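Putative oxidoreductase (Gluconobacter oxydans, PDB 3WJ7) is a putative oxidoreductase of the short-chain dehydrogenase/reductase family that probably uses a nicotinamide coenzyme. Local coordinates at residues D201-N206 with R254-I259. Residues are numbered along the deposited sequence; the frame is centred on the assembly and turned at random.
Sequences DCASGN and RMVSQI
Cys202 and Val256 meet flank to flank: the CB–SG bond of Cys202 and the CB–CG1 bond of Val256 lie side by side across the gap, with CG1 of Val256 3.5 Å from SG of Cys202. Both side chains leave the backbone toward the opposing helix. Each first torsion does the same job. SG of Cys202 stands anti to the backbone N (chi1 179°), and CG1 of Val256 is likewise anti to its own N (chi1 175°), which lays that methyl branch alongside the sulfur. The same methyl, CG1 of Val256, sits 3.7 Å from the backbone N of Ala203 and 4.0 Å from CB of Ala203, so it covers the step between two consecutive residues. SG of Cys202 in turn touches two consecutive residues of helix 249-259, with OG of Ser257 also at 3.5 Å. No hydrogen bond crosses here; OG of Ser257 is turned back along its own helix and bonds to the carbonyl O of Phe253. The side chain of Cys202 is also about 3 Å from a bound mercury(II) ion, as expected from mercury's affinity for cysteine sulfur. Helix 194-203 closes in a Schellman motif at Gly205, which has positive phi (92°): its N bonds to O of Cys202, and Asn206 N makes a weak bond to O of Asp201. Asp201 also forms a salt bridge to Arg296 of the second subunit. In the fold, this buried patch joins the tail of helix 194-203 to helix 249-259, which directly follows sheet strand 239-248. Met341 near the C-terminus touches Ala203, and helix 324-337 packs beside helix 249-259, its Val328 against Val256.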
loop_
_atom_site.group_PDB
_atom_site.type_symbol
_atom_site.label_atom_id
_atom_site.label_comp_id
_atom_site.label_asym_id
_atom_site.label_seq_id
_atom_site.Cartn_x
_atom_site.Cartn_y
_atom_site.Cartn_z
ATOM N N ASP A 201 -16.002 5.192 -24.546
ATOM C CA ASP A 201 -17.259 5.345 -23.813
ATOM C C ASP A 201 -18.051 6.471 -24.403
ATOM O O ASP A 201 -19.267 6.353 -24.611
ATOM C CB ASP A 201 -17.056 5.693 -22.334
ATOM C CG ASP A 201 -16.371 4.577 -21.514
ATOM O OD1 ASP A 201 -16.491 3.376 -21.807
ATOM O OD2 ASP A 201 -15.692 4.941 -20.538
ATOM N N CYS A 202 -17.346 7.570 -24.660
ATOM C CA CYS A 202 -17.926 8.766 -25.215
ATOM C C CYS A 202 -18.463 8.575 -26.652
ATOM O O CYS A 202 -19.630 8.874 -26.928
ATOM C CB CYS A 202 -16.906 9.896 -25.171
ATOM S SG CYS A 202 -17.481 11.459 -25.865
ATOM N N ALA A 203 -17.634 8.084 -27.558
ATOM C CA ALA A 203 -18.055 7.837 -28.936
ATOM C C ALA A 203 -19.281 6.919 -29.024
ATOM O O ALA A 203 -19.994 6.896 -30.034
ATOM C CB ALA A 203 -16.901 7.250 -29.710
ATOM N N SER A 204 -19.532 6.194 -27.938
ATOM C CA SER A 204 -20.521 5.116 -27.891
ATOM C C SER A 204 -21.780 5.614 -27.278
ATOM O O SER A 204 -22.772 4.932 -27.321
ATOM C CB SER A 204 -20.019 3.923 -27.037
ATOM O OG SER A 204 -18.987 3.169 -27.682
ATOM N N GLY A 205 -21.729 6.794 -26.676
ATOM C CA GLY A 205 -22.891 7.369 -26.025
ATOM C C GLY A 205 -23.043 7.046 -24.544
ATOM O O GLY A 205 -23.918 7.622 -23.887
ATOM N N ASN A 206 -22.208 6.153 -24.005
ATOM C CA ASN A 206 -22.365 5.694 -22.605
ATOM C C ASN A 206 -21.564 6.447 -21.560
ATOM O O ASN A 206 -21.260 5.865 -20.515
ATOM C CB ASN A 206 -22.006 4.208 -22.433
ATOM C CG ASN A 206 -22.722 3.305 -23.412
ATOM O OD1 ASN A 206 -23.877 3.550 -23.792
ATOM N ND2 ASN A 206 -22.036 2.246 -23.830
ATOM N N ARG A 254 -16.388 17.227 -26.620
ATOM C CA ARG A 254 -16.917 17.939 -27.798
ATOM C C ARG A 254 -16.389 17.373 -29.142
ATOM O O ARG A 254 -17.201 17.029 -30.008
ATOM C CB ARG A 254 -16.673 19.457 -27.702
ATOM C CG ARG A 254 -17.749 20.191 -26.905
ATOM C CD ARG A 254 -17.305 21.557 -26.362
ATOM N NE ARG A 254 -17.559 21.629 -24.915
ATOM C CZ ARG A 254 -17.135 22.592 -24.096
ATOM N NH1 ARG A 254 -16.437 23.624 -24.562
ATOM N NH2 ARG A 254 -17.422 22.526 -22.794
ATOM N N MET A 255 -15.069 17.258 -29.303
ATOM C CA MET A 255 -14.465 16.739 -30.546
ATOM C C MET A 255 -14.878 15.296 -30.801
ATOM O O MET A 255 -15.355 14.982 -31.885
ATOM C CB MET A 255 -12.956 16.738 -30.485
ATOM C CG MET A 255 -12.235 18.007 -30.837
ATOM S SD MET A 255 -10.442 17.725 -30.748
ATOM C CE MET A 255 -10.395 15.991 -31.160
ATOM N N VAL A 256 -14.661 14.424 -29.810
ATOM C CA VAL A 256 -15.052 13.013 -29.906
ATOM C C VAL A 256 -16.485 12.927 -30.416
ATOM O O VAL A 256 -16.759 12.255 -31.393
ATOM C CB VAL A 256 -14.905 12.225 -28.549
ATOM C CG1 VAL A 256 -15.441 10.813 -28.668
ATOM C CG2 VAL A 256 -13.460 12.145 -28.090
ATOM N N SER A 257 -17.386 13.624 -29.752
ATOM C CA SER A 257 -18.790 13.537 -30.082
ATOM C C SER A 257 -19.134 14.038 -31.449
ATOM O O SER A 257 -19.976 13.427 -32.115
ATOM C CB SER A 257 -19.612 14.278 -29.058
ATOM O OG SER A 257 -19.424 13.610 -27.821
ATOM N N GLN A 258 -18.514 15.151 -31.854
ATOM C CA GLN A 258 -18.784 15.700 -33.181
ATOM C C GLN A 258 -18.250 14.788 -34.301
ATOM O O GLN A 258 -18.966 14.559 -35.258
ATOM C CB GLN A 258 -18.411 17.192 -33.322
ATOM C CG GLN A 258 -17.085 17.555 -33.978
ATOM C CD GLN A 258 -16.624 18.976 -33.607
ATOM O OE1 GLN A 258 -15.828 19.590 -34.325
ATOM N NE2 GLN A 258 -17.120 19.501 -32.481
ATOM N N ILE A 259 -17.051 14.228 -34.135
ATOM C CA ILE A 259 -16.477 13.258 -35.058
ATOM C C ILE A 259 -17.267 11.931 -35.082
ATOM O O ILE A 259 -17.409 11.287 -36.140
ATOM C CB ILE A 259 -15.011 12.938 -34.701
ATOM C CG1 ILE A 259 -14.102 14.162 -34.830
ATOM C CG2 ILE A 259 -14.449 11.868 -35.624
ATOM C CD1 ILE A 259 -12.904 14.110 -33.896
#